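Long-range contacts in benzoylformate Decarboxylase (Polynucleobacter necessarius, PDB 4K9Q), which probably decarboxylates benzoylformate to benzaldehyde, using thiamine diphosphate together with a magnesium ion as its cofactors: residues 20-24 against 46-50; 70-75 against 109-113; 98-104 against 128-132. All coordinates share one frame; numbering follows the deposited sequence.

Overall arrangement
All three contacts lie on the same side of the chain's centre, beside strands 19-22, 66-69 and 93-98. Contacts 1 and 2, with centres about 14 Å apart, both touch the pyrimidine of a thiamine diphosphate that is also hydrogen-bonded to the second subunit. They also touch one another, Glu47 CB packing 3.3 Å from Gly74 O. Contact 3 lies further out, about 13 Å from contact 2 and about 22 Å from contact 1 between centres. Its tie to contact 2 includes two probable hydrogen bonds, Asn112 N to Gln98 OE1 (2.8 Å) and Gln99 NE2 to Leu109 O (3.0 Å). The series thus runs from the cofactor pocket toward a third subunit.

Contact 1. Residues 20-24 against 46-50; sequences VVGNP and QEASV. With TPP (thiamine diphosphate), chain D.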
loop_
_atom_site.group_PDB
_atom_site.type_symbol
_atom_site.label_atom_id
_atom_site.label_comp_id
_atom_site.label_asym_id
_atom_site.label_seq_id
_atom_site.Cartn_x
_atom_site.Cartn_y
_atom_site.Cartn_z
ATOM N N VAL A 20 2.071 -26.382 13.559
ATOM C CA VAL A 20 2.468 -24.994 13.702
ATOM C C VAL A 20 3.994 -24.931 13.748
ATOM O O VAL A 20 4.611 -25.529 14.630
ATOM C CB VAL A 20 1.923 -24.379 15.022
ATOM C CG1 VAL A 20 2.446 -22.955 15.196
ATOM C CG2 VAL A 20 0.384 -24.415 15.072
ATOM N N VAL A 21 4.612 -24.236 12.799
ATOM C CA VAL A 21 6.039 -23.963 12.907
ATOM C C VAL A 21 6.173 -22.543 13.453
ATOM O O VAL A 21 5.488 -21.629 12.997
ATOM C CB VAL A 21 6.760 -24.075 11.547
ATOM C CG1 VAL A 21 8.274 -24.013 11.755
ATOM C CG2 VAL A 21 6.363 -25.362 10.826
ATOM N N GLY A 22 7.015 -22.339 14.452
ATOM C CA GLY A 22 6.998 -21.052 15.125
ATOM C C GLY A 22 8.312 -20.642 15.759
ATOM O O GLY A 22 9.230 -21.446 15.946
ATOM N N ASN A 23 8.391 -19.360 16.064
ATOM C CA ASN A 23 9.361 -18.845 17.010
ATOM C C ASN A 23 8.552 -17.927 17.921
ATOM O O ASN A 23 7.973 -16.933 17.454
ATOM C CB ASN A 23 10.474 -18.090 16.290
ATOM C CG ASN A 23 11.475 -17.481 17.259
ATOM O OD1 ASN A 23 11.392 -16.297 17.592
ATOM N ND2 ASN A 23 12.423 -18.292 17.718
ATOM N N PRO A 24 8.442 -18.285 19.208
ATOM C CA PRO A 24 7.450 -17.645 20.075
ATOM C C PRO A 24 7.851 -16.253 20.578
ATOM O O PRO A 24 9.031 -15.911 20.602
ATOM C CB PRO A 24 7.343 -18.627 21.250
ATOM C CG PRO A 24 8.699 -19.238 21.336
ATOM C CD PRO A 24 9.162 -19.373 19.901
ATOM N N GLN A 46 15.046 -18.776 14.204
ATOM C CA GLN A 46 14.946 -17.496 13.503
ATOM C C GLN A 46 13.841 -17.622 12.455
ATOM O O GLN A 46 13.596 -18.718 11.943
ATOM C CB GLN A 46 16.292 -17.121 12.866
ATOM C CG GLN A 46 16.485 -15.623 12.627
ATOM C CD GLN A 46 16.156 -15.198 11.204
ATOM O OE1 GLN A 46 15.711 -16.010 10.386
ATOM N NE2 GLN A 46 16.393 -13.925 10.898
ATOM N N GLU A 47 13.157 -16.518 12.154
ATOM C CA GLU A 47 11.908 -16.599 11.412
ATOM C C GLU A 47 12.029 -16.945 9.926
ATOM O O GLU A 47 11.086 -17.463 9.340
ATOM C CB GLU A 47 11.073 -15.334 11.635
ATOM C CG GLU A 47 10.640 -15.150 13.089
ATOM C CD GLU A 47 11.677 -14.448 13.967
ATOM O OE1 GLU A 47 12.833 -14.238 13.522
ATOM O OE2 GLU A 47 11.319 -14.113 15.121
ATOM N N ALA A 48 13.176 -16.676 9.307
ATOM C CA ALA A 48 13.373 -17.141 7.940
ATOM C C ALA A 48 13.286 -18.669 7.932
ATOM O O ALA A 48 12.667 -19.261 7.043
ATOM C CB ALA A 48 14.716 -16.665 7.381
ATOM N N SER A 49 13.899 -19.313 8.930
ATOM C CA SER A 49 13.845 -20.774 9.005
ATOM C C SER A 49 12.423 -21.254 9.298
ATOM O O SER A 49 11.978 -22.251 8.735
ATOM C CB SER A 49 14.828 -21.319 10.044
ATOM O OG SER A 49 16.162 -21.271 9.541
ATOM N N VAL A 50 11.715 -20.548 10.176
ATOM C CA VAL A 50 10.328 -20.897 10.494
ATOM C C VAL A 50 9.480 -21.021 9.221
ATOM O O VAL A 50 8.818 -22.036 8.989
ATOM C CB VAL A 50 9.689 -19.848 11.415
ATOM C CG1 VAL A 50 8.191 -20.111 11.558
ATOM C CG2 VAL A 50 10.382 -19.847 12.795
HETATM N "N1'" TPP D . 11.599 -12.950 17.507
HETATM C "C2'" TPP D . 12.104 -11.675 17.307
HETATM C CM2 TPP D . 12.746 -11.309 16.002
HETATM N "N3'" TPP D . 12.009 -10.713 18.294
HETATM C "C4'" TPP D . 11.416 -11.021 19.494
HETATM N "N4'" TPP D . 11.315 -10.085 20.436
HETATM C "C5'" TPP D . 10.938 -12.312 19.719
HETATM C "C6'" TPP D . 11.012 -13.280 18.719
HETATM C "C7'" TPP D . 10.286 -12.650 21.035
HETATM N N3 TPP D . 11.158 -12.748 22.197
HETATM C C2 TPP D . 11.300 -11.762 23.161
HETATM S S1 TPP D . 12.304 -12.150 24.358
HETATM C C5 TPP D . 12.591 -13.598 23.701
HETATM C C4 TPP D . 11.902 -13.839 22.515
HETATM C CM4 TPP D . 11.982 -15.099 21.690
HETATM C C6 TPP D . 13.520 -14.503 24.460
HETATM C C7 TPP D . 14.939 -13.984 24.627
HETATM O O7 TPP D . 15.670 -15.083 25.122
HETATM P PA TPP D . 17.220 -14.950 25.527
HETATM O O1A TPP D . 17.923 -14.120 24.492
HETATM O O2A TPP D . 17.840 -16.305 25.654
HETATM O O3A TPP D . 17.200 -14.060 26.866
HETATM P PB TPP D . 16.710 -14.481 28.339
HETATM O O1B TPP D . 15.301 -13.998 28.466
HETATM O O2B TPP D . 17.623 -13.755 29.301
HETATM O O3B TPP D . 16.753 -15.964 28.521
HETATM O O HOH W 1 8.898 -14.845 15.882
#
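Val50 packs against Val21 and Gly22 while Glu47, on the same first turn of helix 47-61, reaches past the 20-24 segment to the aminopyrimidine of the cofactor. Glu47 OE2 approaches TPP N1' to 2.7 Å, the closest protein atom of this contact to the ring. A water lies 2.6 Å from the same carboxylate oxygen, Glu47 OE2, and 2.8 Å from Asn23 O; it is within hydrogen-bonding distance of both and may link the helix to the loop after strand 19-22. The other carboxylate oxygen, Glu47 OE1, is hydrogen-bonded to Asn77 ND2, which limits the turning of the group. A bend in the Glu47 chain at chi2 (85°) brings the carboxylate to the cofactor and nearer the 20-24 segment, although the CB itself does not point at that segment.

Next to this polar layer the packing is apolar. Val50 fits against the backbone of the strand: its CG1 lies 3.4 Å from Val21 O and its CG2 3.7 Å from Gly22 C. Val21 answers in the opposite sense, the two side chains sliding past one another, with Val21 CG1 3.4 Å from Val50 O. Val67 and Ile69 of strand 66-69 continue the apolar surround of Val50.

One step further out, the start of the helix carries an N-cap: Ala48 N donates to Gln46 OE1 over 2.8 Å, from above the amide plane (42° out of it). The cap closes the first turn, on which Glu47 lies. Such a glutamate, at the beginning of a helix and facing N1' of a cofactor held by the partner subunit, is the signature of the pyrimidine-binding domain of thiamine diphosphate enzymes.

Contact 2. Residues 70-75 against 109-113; sequences HTGAGL and LLTNI. With TPP (thiamine diphosphate), chain D.
Thr71 OG1 donates to Leu110 O over 2.8 Å, the one clear direct hydrogen bond between the segments. The hydroxyl comes from above the carbonyl plane, 46° out of it, so no lone pair is used squarely. With OG1 placed opposite the backbone N (chi1 -172°), Thr71 aims its hydroxyl at the 109-113 loop and turns CG2 over the centre of the His70 imidazole, 3.5 Å above its plane. The other face of that ring has TPP C7' over it, and His70 CD2 comes within 3.3 Å of TPP C4'. Leu110 adds a third side: its CD1 meets the ring at the edge, in plane, 3.7 Å from His70 NE2. His70 ND1 is hydrogen-bonded to Glu28, so the imidazole is fixed by packing and by a hydrogen bond.

The two backbones come nearest at Gly72 and Asn112, where Gly72 CA is 3.4 Å from Asn112 OD1; a beta carbon built on Gly72 would fall at 2.9 Å from that oxygen. Asn112 centres an inverse gamma turn, with its side chain directed toward the helix. A water bonded to Thr111 O at 3.3 Å adds a weak link to Gly72 N. A histidine presented beside the thiamine diphosphate pyrimidine at a strand-to-helix junction is consistent with the active-site histidine of benzoylformate decarboxylases.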
loop_
_atom_site.group_PDB
_atom_site.type_symbol
_atom_site.label_atom_id
_atom_site.label_comp_id
_atom_site.label_asym_id
_atom_site.label_seq_id
_atom_site.Cartn_x
_atom_site.Cartn_y
_atom_site.Cartn_z
ATOM N N HIS A 70 6.416 -13.625 15.788
ATOM C CA HIS A 70 6.223 -12.598 16.800
ATOM C C HIS A 70 6.087 -11.207 16.202
ATOM O O HIS A 70 7.082 -10.553 15.914
ATOM C CB HIS A 70 7.389 -12.604 17.782
ATOM C CG HIS A 70 7.283 -11.561 18.853
ATOM N ND1 HIS A 70 6.207 -11.479 19.712
ATOM C CD2 HIS A 70 8.126 -10.561 19.206
ATOM C CE1 HIS A 70 6.396 -10.477 20.553
ATOM N NE2 HIS A 70 7.558 -9.911 20.273
ATOM N N THR A 71 4.844 -10.761 16.059
ATOM C CA THR A 71 4.525 -9.401 15.629
ATOM C C THR A 71 5.366 -8.917 14.423
ATOM O O THR A 71 5.711 -9.717 13.546
ATOM C CB THR A 71 4.484 -8.435 16.856
ATOM O OG1 THR A 71 3.996 -7.144 16.463
ATOM C CG2 THR A 71 5.850 -8.304 17.549
ATOM N N GLY A 72 5.639 -7.621 14.335
ATOM C CA GLY A 72 6.331 -7.073 13.174
ATOM C C GLY A 72 7.786 -7.501 13.112
ATOM O O GLY A 72 8.360 -7.632 12.028
ATOM N N ALA A 73 8.389 -7.715 14.279
ATOM C CA ALA A 73 9.803 -8.104 14.363
ATOM C C ALA A 73 10.025 -9.454 13.699
ATOM O O ALA A 73 10.940 -9.632 12.892
ATOM C CB ALA A 73 10.260 -8.171 15.819
ATOM N N GLY A 74 9.179 -10.408 14.061
ATOM C CA GLY A 74 9.258 -11.749 13.527
ATOM C C GLY A 74 8.861 -11.777 12.068
ATOM O O GLY A 74 9.530 -12.408 11.240
ATOM N N LEU A 75 7.765 -11.099 11.737
ATOM C CA LEU A 75 7.348 -11.042 10.338
ATOM C C LEU A 75 8.454 -10.441 9.470
ATOM O O LEU A 75 8.727 -10.939 8.382
ATOM C CB LEU A 75 6.042 -10.271 10.186
ATOM C CG LEU A 75 5.545 -10.136 8.747
ATOM C CD1 LEU A 75 5.216 -11.500 8.154
ATOM C CD2 LEU A 75 4.329 -9.223 8.728
ATOM N N LEU A 109 5.228 -0.795 22.676
ATOM C CA LEU A 109 6.303 -1.630 22.161
ATOM C C LEU A 109 5.746 -2.866 21.474
ATOM O O LEU A 109 4.780 -3.469 21.947
ATOM C CB LEU A 109 7.232 -2.057 23.296
ATOM C CG LEU A 109 8.527 -2.727 22.857
ATOM C CD1 LEU A 109 9.470 -1.703 22.267
ATOM C CD2 LEU A 109 9.153 -3.456 24.043
ATOM N N LEU A 110 6.350 -3.219 20.343
ATOM C CA LEU A 110 6.046 -4.467 19.637
ATOM C C LEU A 110 4.639 -4.502 19.027
ATOM O O LEU A 110 4.082 -5.564 18.750
ATOM C CB LEU A 110 6.362 -5.690 20.509
ATOM C CG LEU A 110 7.884 -5.901 20.664
ATOM C CD1 LEU A 110 8.242 -6.673 21.916
ATOM C CD2 LEU A 110 8.483 -6.573 19.427
ATOM N N THR A 111 4.079 -3.320 18.794
ATOM C CA THR A 111 2.910 -3.213 17.941
ATOM C C THR A 111 3.327 -3.428 16.491
ATOM O O THR A 111 4.318 -2.862 16.019
ATOM C CB THR A 111 2.242 -1.837 18.055
ATOM O OG1 THR A 111 1.768 -1.656 19.387
ATOM C CG2 THR A 111 1.070 -1.731 17.094
ATOM N N ASN A 112 2.573 -4.256 15.785
ATOM C CA ASN A 112 2.825 -4.437 14.374
ATOM C C ASN A 112 2.031 -3.356 13.647
ATOM O O ASN A 112 0.864 -3.551 13.298
ATOM C CB ASN A 112 2.404 -5.839 13.941
ATOM C CG ASN A 112 2.972 -6.221 12.596
ATOM O OD1 ASN A 112 3.660 -5.421 11.950
ATOM N ND2 ASN A 112 2.702 -7.455 12.170
ATOM N N ILE A 113 2.664 -2.200 13.457
ATOM C CA ILE A 113 1.964 -1.011 12.968
ATOM C C ILE A 113 1.582 -1.179 11.498
ATOM O O ILE A 113 2.417 -1.586 10.694
ATOM C CB ILE A 113 2.822 0.249 13.192
ATOM C CG1 ILE A 113 3.091 0.440 14.690
ATOM C CG2 ILE A 113 2.146 1.481 12.592
ATOM C CD1 ILE A 113 4.186 1.440 15.019
HETATM N "N1'" TPP D . 11.599 -12.950 17.507
HETATM C "C2'" TPP D . 12.104 -11.675 17.307
HETATM C CM2 TPP D . 12.746 -11.309 16.002
HETATM N "N3'" TPP D . 12.009 -10.713 18.294
HETATM C "C4'" TPP D . 11.416 -11.021 19.494
HETATM N "N4'" TPP D . 11.315 -10.085 20.436
HETATM C "C5'" TPP D . 10.938 -12.312 19.719
HETATM C "C6'" TPP D . 11.012 -13.280 18.719
HETATM C "C7'" TPP D . 10.286 -12.650 21.035
HETATM N N3 TPP D . 11.158 -12.748 22.197
HETATM C C2 TPP D . 11.300 -11.762 23.161
HETATM S S1 TPP D . 12.304 -12.150 24.358
HETATM C C5 TPP D . 12.591 -13.598 23.701
HETATM C C4 TPP D . 11.902 -13.839 22.515
HETATM C CM4 TPP D . 11.982 -15.099 21.690
HETATM C C6 TPP D . 13.520 -14.503 24.460
HETATM C C7 TPP D . 14.939 -13.984 24.627
HETATM O O7 TPP D . 15.670 -15.083 25.122
HETATM P PA TPP D . 17.220 -14.950 25.527
HETATM O O1A TPP D . 17.923 -14.120 24.492
HETATM O O2A TPP D . 17.840 -16.305 25.654
HETATM O O3A TPP D . 17.200 -14.060 26.866
HETATM P PB TPP D . 16.710 -14.481 28.339
HETATM O O1B TPP D . 15.301 -13.998 28.466
HETATM O O2B TPP D . 17.623 -13.755 29.301
HETATM O O3B TPP D . 16.753 -15.964 28.521
HETATM O O HOH W 2 6.714 -5.071 15.965
#

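Contact 3. Residues 98-104 against 128-132; sequences QQTREML and EPARP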
loop_
_atom_site.group_PDB
_atom_site.type_symbol
_atom_site.label_atom_id
_atom_site.label_comp_id
_atom_site.label_asym_id
_atom_site.label_seq_id
_atom_site.Cartn_x
_atom_site.Cartn_y
_atom_site.Cartn_z
ATOM N N GLN A 98 -0.198 -9.841 17.718
ATOM C CA GLN A 98 -0.276 -8.393 17.687
ATOM C C GLN A 98 -0.483 -7.933 19.128
ATOM O O GLN A 98 -0.957 -8.717 19.971
ATOM C CB GLN A 98 -1.464 -7.977 16.813
ATOM C CG GLN A 98 -1.848 -6.485 16.830
ATOM C CD GLN A 98 -0.750 -5.583 16.268
ATOM O OE1 GLN A 98 0.292 -5.397 16.904
ATOM N NE2 GLN A 98 -0.980 -5.016 15.077
ATOM N N GLN A 99 -0.112 -6.688 19.426
ATOM C CA GLN A 99 -0.336 -6.130 20.760
ATOM C C GLN A 99 -1.819 -6.181 21.113
ATOM O O GLN A 99 -2.676 -6.238 20.235
ATOM C CB GLN A 99 0.212 -4.702 20.869
ATOM C CG GLN A 99 1.603 -4.626 21.515
ATOM C CD GLN A 99 1.566 -4.873 23.029
ATOM O OE1 GLN A 99 0.588 -5.403 23.573
ATOM N NE2 GLN A 99 2.639 -4.488 23.714
ATOM N N THR A 100 -2.111 -6.164 22.408
ATOM C CA THR A 100 -3.482 -6.249 22.874
ATOM C C THR A 100 -4.342 -5.070 22.397
ATOM O O THR A 100 -3.886 -3.919 22.373
ATOM C CB THR A 100 -3.534 -6.342 24.411
ATOM O OG1 THR A 100 -4.885 -6.170 24.837
ATOM C CG2 THR A 100 -2.672 -5.256 25.039
ATOM N N ARG A 101 -5.594 -5.352 22.033
ATOM C CA ARG A 101 -6.519 -4.284 21.644
ATOM C C ARG A 101 -6.664 -3.245 22.761
ATOM O O ARG A 101 -7.085 -2.116 22.508
ATOM C CB ARG A 101 -7.911 -4.830 21.276
ATOM C CG ARG A 101 -7.942 -5.690 20.026
ATOM C CD ARG A 101 -9.389 -6.076 19.621
ATOM N NE ARG A 101 -9.347 -7.250 18.753
ATOM C CZ ARG A 101 -9.442 -7.218 17.427
ATOM N NH1 ARG A 101 -9.357 -8.351 16.739
ATOM N NH2 ARG A 101 -9.619 -6.059 16.790
ATOM N N GLU A 102 -6.320 -3.621 23.987
ATOM C CA GLU A 102 -6.413 -2.690 25.108
ATOM C C GLU A 102 -5.450 -1.519 24.923
ATOM O O GLU A 102 -5.676 -0.447 25.477
ATOM C CB GLU A 102 -6.120 -3.388 26.441
ATOM C CG GLU A 102 -7.055 -4.548 26.800
ATOM C CD GLU A 102 -8.410 -4.098 27.338
ATOM O OE1 GLU A 102 -8.599 -2.898 27.637
ATOM O OE2 GLU A 102 -9.297 -4.967 27.466
ATOM N N MET A 103 -4.386 -1.716 24.139
ATOM C CA MET A 103 -3.369 -0.669 23.957
ATOM C C MET A 103 -3.096 -0.283 22.498
ATOM O O MET A 103 -2.420 0.720 22.232
ATOM C CB MET A 103 -2.041 -1.090 24.611
ATOM C CG MET A 103 -2.095 -1.239 26.127
ATOM S SD MET A 103 -0.468 -1.322 26.906
ATOM C CE MET A 103 0.049 -3.008 26.529
ATOM N N LEU A 104 -3.613 -1.074 21.565
ATOM C CA LEU A 104 -3.258 -0.955 20.149
ATOM C C LEU A 104 -3.295 0.461 19.581
ATOM O O LEU A 104 -2.432 0.842 18.795
ATOM C CB LEU A 104 -4.173 -1.837 19.298
ATOM C CG LEU A 104 -3.633 -3.147 18.748
ATOM C CD1 LEU A 104 -4.671 -3.727 17.789
ATOM C CD2 LEU A 104 -2.262 -2.940 18.062
ATOM N N GLU A 128 -6.320 -8.169 9.682
ATOM C CA GLU A 128 -6.361 -8.127 11.143
ATOM C C GLU A 128 -7.836 -8.099 11.547
ATOM O O GLU A 128 -8.507 -7.090 11.336
ATOM C CB GLU A 128 -5.635 -6.878 11.642
ATOM C CG GLU A 128 -5.434 -6.780 13.156
ATOM C CD GLU A 128 -4.403 -5.711 13.532
ATOM O OE1 GLU A 128 -3.205 -6.049 13.640
ATOM O OE2 GLU A 128 -4.784 -4.530 13.715
ATOM N N PRO A 129 -8.361 -9.213 12.103
ATOM C CA PRO A 129 -9.815 -9.300 12.343
ATOM C C PRO A 129 -10.384 -8.106 13.119
ATOM O O PRO A 129 -9.742 -7.575 14.032
ATOM C CB PRO A 129 -9.952 -10.595 13.160
ATOM C CG PRO A 129 -8.821 -11.444 12.647
ATOM C CD PRO A 129 -7.674 -10.463 12.474
ATOM N N ALA A 130 -11.595 -7.696 12.749
ATOM C CA ALA A 130 -12.213 -6.500 13.307
ATOM C C ALA A 130 -12.748 -6.711 14.727
ATOM O O ALA A 130 -13.084 -5.751 15.403
ATOM C CB ALA A 130 -13.340 -5.999 12.385
ATOM N N ARG A 131 -12.831 -7.962 15.167
ATOM C CA ARG A 131 -13.220 -8.277 16.545
ATOM C C ARG A 131 -12.826 -9.726 16.861
ATOM O O ARG A 131 -12.585 -10.519 15.947
ATOM C CB ARG A 131 -14.722 -8.057 16.747
ATOM C CG ARG A 131 -15.538 -8.840 15.786
ATOM C CD ARG A 131 -17.018 -8.458 15.761
ATOM N NE ARG A 131 -17.682 -9.484 14.979
ATOM C CZ ARG A 131 -18.887 -9.967 15.225
ATOM N NH1 ARG A 131 -19.611 -9.485 16.231
ATOM N NH2 ARG A 131 -19.365 -10.927 14.448
ATOM N N PRO A 132 -12.725 -10.069 18.153
ATOM C CA PRO A 132 -12.401 -11.453 18.525
ATOM C C PRO A 132 -13.364 -12.469 17.904
ATOM O O PRO A 132 -12.941 -13.549 17.490
ATOM C CB PRO A 132 -12.560 -11.459 20.048
ATOM C CG PRO A 132 -12.426 -10.031 20.467
ATOM C CD PRO A 132 -12.877 -9.182 19.320
#
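No backbone pairing joins the two segments: the closest CA atoms stay well apart, 8.9 Å between Gln98 CA and Glu128 CA, so long side chains must span the gap. Segment 98-104 leaves the end of strand 93-98 and bends through an ST turn, in which Glu102 N donates to Thr100 OG1. Segment 128-132 is a loop running toward helix 135-147.

Two bridges join them. In the first, Gln98 NE2 donates to Glu128 OE1 over 2.8 Å with an angle of 162° at the hydrogen. The oxygen is met on its syn side, and the amide and carboxylate planes stand 70° apart. Ser157 OG also bonds to Glu128 OE1. Gln98 OE1 takes its own backbone neighbour, Gln99 N, at 2.9 Å on a lone pair, and has Asn112 N as a second donor; the amide is thus fixed at both ends.

In the second, Arg101 grips Pro129 O end-on with two nitrogens, NH1 at 2.8 Å and NH2 at 3.1 Å. The carbonyl oxygen lies at the guanidinium edge, only 2° out of its plane, and an extended chain from CG to NE carries the group there. Arg131 CA sits 3.8 Å above one face, toward the rim. NH1 also forms a salt bridge with Asp162, and NH2 bonds to Ala130 O of the third subunit. A leucine in place of Arg101 would probably leave Pro129 O without either donor and Asp162 without its charged mate.

Arg131 forms salt bridges with Asp134 and, across the interface, with Glu102 of the third subunit. The arrangement is a join between two loops at the carboxyl edge of a parallel alpha/beta sheet, at an interface of the tetramer.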